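Local coordinates for proteasome accessory factor B/C (PafBC) (Paenarthrobacter aurescens, PDB 6SJ9), which acts as a transcriptional regulator of the bacterial DNA damage response, probably binding DNA through its winged helix-turn-helix domains, at residues A149-K160 and I216-H225. Residues are numbered along the deposited sequence; the frame is centred on the assembly and turned at random.
Sequences AFDDVVAAMHGK and ISVLTTGSFH
Ile-216 and Val-218 lie along one side of helix 147-159, joining the N-terminal helix of a WYL domain with an Sm-type fold to strand 217-218, which pairs antiparallel with strand 163-168. Ala-149, Val-153 and Ala-156, with the CB of Asp-152, form the helix side of the apolar contact. Ile-216 carries CG1 anti to its carbonyl carbon (chi1 -64°), and its extended chain takes CD1 to Val-153 CG2 at 3.4 Å, tighter than usual for two carbons, and to Ala-149 CB at 3.9 Å. The two methyls of Val-218 straddle a helix turn: CG2 meets Asp-152 CB at 3.8 Å and CG1 meets Ala-156 CB, one turn later, at 3.9 Å. The Asp-152 carboxylate forms a salt bridge through OD2 with Arg-594 and a hydrogen bond through OD1 with Gln-148.

The polar contacts gather where the helix ends in a Schellman motif, defined by His-161 N to Ala-156 O and a weak Lys-160 N to Met-157 O bond, with Lys-160 at positive phi (56°). Lys-160 O accepts a weak, bent bond from Phe-224 N (133° at the hydrogen) and a CA-H...O contact from Ser-223. Phe-224 CD1 and CE1 reach this carbonyl group, CE1 being 3.5 Å from Lys-160 C.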
ATOM      1  N   ALA A 149      -7.597  -9.695  14.722  1.00 49.99           N
ATOM      2  CA  ALA A 149      -7.872  -8.910  15.928  1.00 52.05           C
ATOM      3  C   ALA A 149      -8.789  -7.750  15.611  1.00 55.54           C
ATOM      4  O   ALA A 149      -9.705  -7.406  16.390  1.00 54.07           O
ATOM      5  CB  ALA A 149      -6.563  -8.399  16.534  1.00 46.66           C
ATOM      6  N   PHE A 150      -8.579  -7.153  14.447  1.00 54.78           N
ATOM      7  CA  PHE A 150      -9.490  -6.125  13.994  1.00 51.10           C
ATOM      8  C   PHE A 150     -10.882  -6.685  13.811  1.00 48.69           C
ATOM      9  O   PHE A 150     -11.868  -6.053  14.222  1.00 50.35           O
ATOM     10  CB  PHE A 150      -9.003  -5.518  12.690  1.00 51.02           C
ATOM     11  CG  PHE A 150      -9.218  -4.060  12.613  1.00 47.86           C
ATOM     12  CD1 PHE A 150     -10.391  -3.564  12.129  1.00 47.35           C
ATOM     13  CD2 PHE A 150      -8.223  -3.189  13.031  1.00 51.23           C
ATOM     14  CE1 PHE A 150     -10.602  -2.203  12.082  1.00 46.17           C
ATOM     15  CE2 PHE A 150      -8.399  -1.820  12.981  1.00 51.44           C
ATOM     16  CZ  PHE A 150      -9.607  -1.331  12.506  1.00 48.36           C
ATOM     17  N   ASP A 151     -10.996  -7.805  13.060  1.00 43.67           N
ATOM     18  CA  ASP A 151     -12.304  -8.409  12.861  1.00 44.49           C
ATOM     19  C   ASP A 151     -12.972  -8.747  14.195  1.00 40.50           C
ATOM     20  O   ASP A 151     -14.190  -8.612  14.321  1.00 42.42           O
ATOM     21  CB  ASP A 151     -12.238  -9.669  12.000  1.00 43.62           C
ATOM     22  CG  ASP A 151     -11.845  -9.384  10.507  1.00 54.69           C
ATOM     23  OD1 ASP A 151     -11.846  -8.213  10.045  1.00 56.00           O
ATOM     24  OD2 ASP A 151     -11.571 -10.373   9.776  1.00 59.04           O
ATOM     25  N   ASP A 152     -12.191  -9.174  15.193  1.00 38.47           N
ATOM     26  CA  ASP A 152     -12.794  -9.643  16.444  1.00 43.26           C
ATOM     27  C   ASP A 152     -13.333  -8.487  17.275  1.00 40.70           C
ATOM     28  O   ASP A 152     -14.462  -8.557  17.783  1.00 40.65           O
ATOM     29  CB  ASP A 152     -11.785 -10.455  17.252  1.00 43.32           C
ATOM     30  CG  ASP A 152     -11.515 -11.780  16.621  1.00 47.34           C
ATOM     31  OD1 ASP A 152     -12.438 -12.371  15.980  1.00 50.78           O
ATOM     32  OD2 ASP A 152     -10.404 -12.269  16.834  1.00 49.99           O
ATOM     33  N   VAL A 153     -12.579  -7.384  17.344  1.00 39.67           N
ATOM     34  CA  VAL A 153     -13.070  -6.202  18.054  1.00 37.36           C
ATOM     35  C   VAL A 153     -14.308  -5.651  17.364  1.00 39.62           C
ATOM     36  O   VAL A 153     -15.296  -5.324  18.016  1.00 40.43           O
ATOM     37  CB  VAL A 153     -11.962  -5.137  18.168  1.00 33.61           C
ATOM     38  CG1 VAL A 153     -12.558  -3.803  18.699  1.00 37.95           C
ATOM     39  CG2 VAL A 153     -10.934  -5.621  19.181  1.00 34.35           C
ATOM     40  N   VAL A 154     -14.264  -5.539  16.031  1.00 38.87           N
ATOM     41  CA  VAL A 154     -15.414  -5.052  15.266  1.00 33.76           C
ATOM     42  C   VAL A 154     -16.624  -5.977  15.488  1.00 33.27           C
ATOM     43  O   VAL A 154     -17.765  -5.515  15.576  1.00 36.02           O
ATOM     44  CB  VAL A 154     -15.062  -4.970  13.749  1.00 37.22           C
ATOM     45  CG1 VAL A 154     -16.276  -4.814  12.906  1.00 34.18           C
ATOM     46  CG2 VAL A 154     -14.131  -3.759  13.460  1.00 37.40           C
ATOM     47  N   ALA A 155     -16.392  -7.291  15.494  1.00 33.84           N
ATOM     48  CA  ALA A 155     -17.475  -8.256  15.710  1.00 38.76           C
ATOM     49  C   ALA A 155     -18.002  -8.148  17.136  1.00 38.81           C
ATOM     50  O   ALA A 155     -19.203  -8.122  17.351  1.00 40.39           O
ATOM     51  CB  ALA A 155     -16.978  -9.712  15.414  1.00 39.11           C
ATOM     52  N   ALA A 156     -17.106  -7.989  18.105  1.00 36.17           N
ATOM     53  CA  ALA A 156     -17.530  -7.826  19.491  1.00 37.37           C
ATOM     54  C   ALA A 156     -18.438  -6.603  19.648  1.00 38.46           C
ATOM     55  O   ALA A 156     -19.480  -6.657  20.312  1.00 39.45           O
ATOM     56  CB  ALA A 156     -16.280  -7.710  20.366  1.00 34.56           C
HETATM   57  N   MSE A 157     -18.060  -5.487  19.041  1.00 33.61           N
HETATM   58  CA  MSE A 157     -18.872  -4.275  19.197  1.00 33.48           C
HETATM   59  C   MSE A 157     -20.185  -4.423  18.481  1.00 35.10           C
HETATM   60  O   MSE A 157     -21.187  -3.927  18.961  1.00 38.68           O
HETATM   61  CB  MSE A 157     -18.140  -3.011  18.635  1.00 33.41           C
HETATM   62  CG  MSE A 157     -16.763  -2.799  19.165  1.00 35.88           C
HETATM   63 SE   MSE A 157     -16.015  -0.949  18.684  1.00 47.43          SE
HETATM   64  CE  MSE A 157     -15.498  -1.419  16.826  1.00 41.30           C
ATOM     65  N   HIS A 158     -20.161  -5.041  17.287  1.00 35.23           N
ATOM     66  CA  HIS A 158     -21.401  -5.222  16.544  1.00 37.26           C
ATOM     67  C   HIS A 158     -22.363  -6.110  17.324  1.00 39.88           C
ATOM     68  O   HIS A 158     -23.562  -5.815  17.399  1.00 40.29           O
ATOM     69  CB  HIS A 158     -21.155  -5.823  15.145  1.00 39.92           C
ATOM     70  CG  HIS A 158     -22.395  -5.902  14.293  1.00 40.01           C
ATOM     71  ND1 HIS A 158     -22.794  -7.059  13.634  1.00 46.60           N
ATOM     72  CD2 HIS A 158     -23.323  -4.964  13.987  1.00 42.69           C
ATOM     73  CE1 HIS A 158     -23.927  -6.831  12.984  1.00 36.59           C
ATOM     74  NE2 HIS A 158     -24.279  -5.571  13.191  1.00 44.42           N
ATOM     75  N   GLY A 159     -21.853  -7.172  17.931  1.00 37.72           N
ATOM     76  CA  GLY A 159     -22.739  -8.045  18.684  1.00 37.00           C
ATOM     77  C   GLY A 159     -22.882  -7.669  20.159  1.00 37.18           C
ATOM     78  O   GLY A 159     -23.540  -8.397  20.912  1.00 36.07           O
ATOM     79  N   LYS A 160     -22.267  -6.558  20.578  1.00 34.99           N
ATOM     80  CA  LYS A 160     -22.327  -6.107  21.968  1.00 43.87           C
ATOM     81  C   LYS A 160     -21.835  -7.193  22.929  1.00 43.49           C
ATOM     82  O   LYS A 160     -22.467  -7.470  23.950  1.00 40.14           O
ATOM     83  CB  LYS A 160     -23.748  -5.636  22.340  1.00 42.91           C
ATOM     84  CG  LYS A 160     -24.163  -4.433  21.517  1.00 48.03           C
ATOM     85  CD  LYS A 160     -25.493  -3.900  21.923  1.00 59.75           C
ATOM     86  CE  LYS A 160     -25.702  -2.513  21.292  1.00 67.33           C
ATOM     87  NZ  LYS A 160     -26.139  -2.661  19.867  1.00 68.35           N
ATOM     88  N   ILE A 216      -7.855 -12.192  20.212  1.00 55.21           N
ATOM     89  CA  ILE A 216      -8.941 -11.717  21.048  1.00 51.78           C
ATOM     90  C   ILE A 216      -9.999 -12.802  21.109  1.00 50.64           C
ATOM     91  O   ILE A 216     -10.471 -13.271  20.076  1.00 50.91           O
ATOM     92  CB  ILE A 216      -9.488 -10.414  20.452  1.00 51.58           C
ATOM     93  CG1 ILE A 216      -8.359  -9.357  20.530  1.00 52.72           C
ATOM     94  CG2 ILE A 216     -10.817 -10.025  21.078  1.00 50.22           C
ATOM     95  CD1 ILE A 216      -8.649  -8.114  19.863  1.00 54.52           C
ATOM     96  N   SER A 217     -10.394 -13.193  22.310  1.00 51.78           N
ATOM     97  CA  SER A 217     -11.559 -14.062  22.447  1.00 51.02           C
ATOM     98  C   SER A 217     -12.825 -13.213  22.698  1.00 48.21           C
ATOM     99  O   SER A 217     -12.910 -12.465  23.695  1.00 45.54           O
ATOM    100  CB  SER A 217     -11.300 -15.122  23.511  1.00 53.16           C
ATOM    101  OG  SER A 217     -11.280 -14.594  24.808  1.00 61.57           O
ATOM    102  N   VAL A 218     -13.760 -13.282  21.747  1.00 42.37           N
ATOM    103  CA  VAL A 218     -15.045 -12.606  21.828  1.00 41.99           C
ATOM    104  C   VAL A 218     -16.002 -13.439  22.684  1.00 44.77           C
ATOM    105  O   VAL A 218     -16.360 -14.556  22.303  1.00 41.63           O
ATOM    106  CB  VAL A 218     -15.612 -12.402  20.430  1.00 36.42           C
ATOM    107  CG1 VAL A 218     -16.911 -11.566  20.484  1.00 38.00           C
ATOM    108  CG2 VAL A 218     -14.603 -11.649  19.554  1.00 39.76           C
ATOM    109  N   LEU A 219     -16.487 -12.871  23.809  1.00 39.41           N
ATOM    110  CA  LEU A 219     -17.375 -13.632  24.717  1.00 46.76           C
ATOM    111  C   LEU A 219     -18.828 -13.515  24.243  1.00 52.81           C
ATOM    112  O   LEU A 219     -19.638 -12.714  24.752  1.00 40.45           O
ATOM    113  CB  LEU A 219     -17.226 -13.129  26.142  1.00 41.77           C
ATOM    114  CG  LEU A 219     -15.750 -13.067  26.557  1.00 46.30           C
ATOM    115  CD1 LEU A 219     -15.674 -12.687  28.043  1.00 43.73           C
ATOM    116  CD2 LEU A 219     -15.070 -14.476  26.294  1.00 42.64           C
ATOM    117  N   THR A 220     -19.166 -14.377  23.282  1.00 39.81           N
ATOM    118  CA  THR A 220     -20.460 -14.411  22.600  1.00 49.61           C
ATOM    119  C   THR A 220     -21.583 -14.896  23.519  1.00 40.72           C
ATOM    120  O   THR A 220     -22.714 -14.974  23.046  1.00 40.70           O
ATOM    121  CB  THR A 220     -20.432 -15.296  21.323  1.00 39.00           C
ATOM    122  OG1 THR A 220     -20.074 -16.619  21.688  1.00 41.02           O
ATOM    123  CG2 THR A 220     -19.439 -14.765  20.264  1.00 45.45           C
ATOM    124  N   THR A 221     -21.271 -15.314  24.737  1.00 41.87           N
ATOM    125  CA  THR A 221     -22.293 -15.564  25.738  1.00 43.12           C
ATOM    126  C   THR A 221     -22.695 -14.307  26.509  1.00 46.84           C
ATOM    127  O   THR A 221     -23.626 -14.380  27.318  1.00 44.43           O
ATOM    128  CB  THR A 221     -21.797 -16.560  26.786  1.00 44.52           C
ATOM    129  OG1 THR A 221     -20.522 -16.099  27.279  1.00 44.54           O
ATOM    130  CG2 THR A 221     -21.627 -17.940  26.177  1.00 49.45           C
ATOM    131  N   GLY A 222     -21.946 -13.205  26.372  1.00 46.41           N
ATOM    132  CA  GLY A 222     -22.140 -12.025  27.181  1.00 43.06           C
ATOM    133  C   GLY A 222     -22.727 -10.849  26.408  1.00 42.14           C
ATOM    134  O   GLY A 222     -22.783 -10.842  25.181  1.00 41.01           O
ATOM    135  N   SER A 223     -23.116  -9.820  27.169  1.00 42.82           N
ATOM    136  CA  SER A 223     -23.619  -8.589  26.589  1.00 42.25           C
ATOM    137  C   SER A 223     -23.025  -7.409  27.352  1.00 42.76           C
ATOM    138  O   SER A 223     -22.571  -7.544  28.491  1.00 43.85           O
ATOM    139  CB  SER A 223     -25.132  -8.460  26.683  1.00 42.93           C
ATOM    140  OG  SER A 223     -25.440  -8.647  28.052  1.00 48.88           O
ATOM    141  N   PHE A 224     -23.056  -6.248  26.695  1.00 42.11           N
ATOM    142  CA  PHE A 224     -22.785  -4.983  27.354  1.00 44.69           C
ATOM    143  C   PHE A 224     -23.396  -3.912  26.473  1.00 44.73           C
ATOM    144  O   PHE A 224     -23.719  -4.162  25.312  1.00 41.21           O
ATOM    145  CB  PHE A 224     -21.287  -4.752  27.528  1.00 42.58           C
ATOM    146  CG  PHE A 224     -20.616  -4.301  26.289  1.00 41.15           C
ATOM    147  CD1 PHE A 224     -20.264  -5.212  25.301  1.00 39.97           C
ATOM    148  CD2 PHE A 224     -20.266  -2.967  26.120  1.00 41.11           C
ATOM    149  CE1 PHE A 224     -19.633  -4.820  24.168  1.00 38.76           C
ATOM    150  CE2 PHE A 224     -19.624  -2.558  24.986  1.00 39.89           C
ATOM    151  CZ  PHE A 224     -19.293  -3.481  23.986  1.00 38.67           C
ATOM    152  N   HIS A 225     -23.548  -2.721  27.034  1.00 46.99           N
ATOM    153  CA  HIS A 225     -23.900  -1.488  26.329  0.54 47.97           C
ATOM    154  C   HIS A 225     -22.751  -0.503  26.499  1.00 45.63           C
ATOM    155  O   HIS A 225     -22.382  -0.256  27.648  1.00 47.28           O
ATOM    156  CB  HIS A 225     -25.184  -0.858  26.962  0.54 50.61           C
ATOM    157  CG  HIS A 225     -26.429  -1.682  26.820  0.54 52.39           C
ATOM    158  ND1 HIS A 225     -26.940  -2.054  25.597  0.54 51.85           N
ATOM    159  CD2 HIS A 225     -27.297  -2.157  27.752  0.54 54.86           C
ATOM    160  CE1 HIS A 225     -28.047  -2.754  25.778  0.54 53.24           C
ATOM    161  NE2 HIS A 225     -28.289  -2.828  27.077  0.54 54.29           N
TER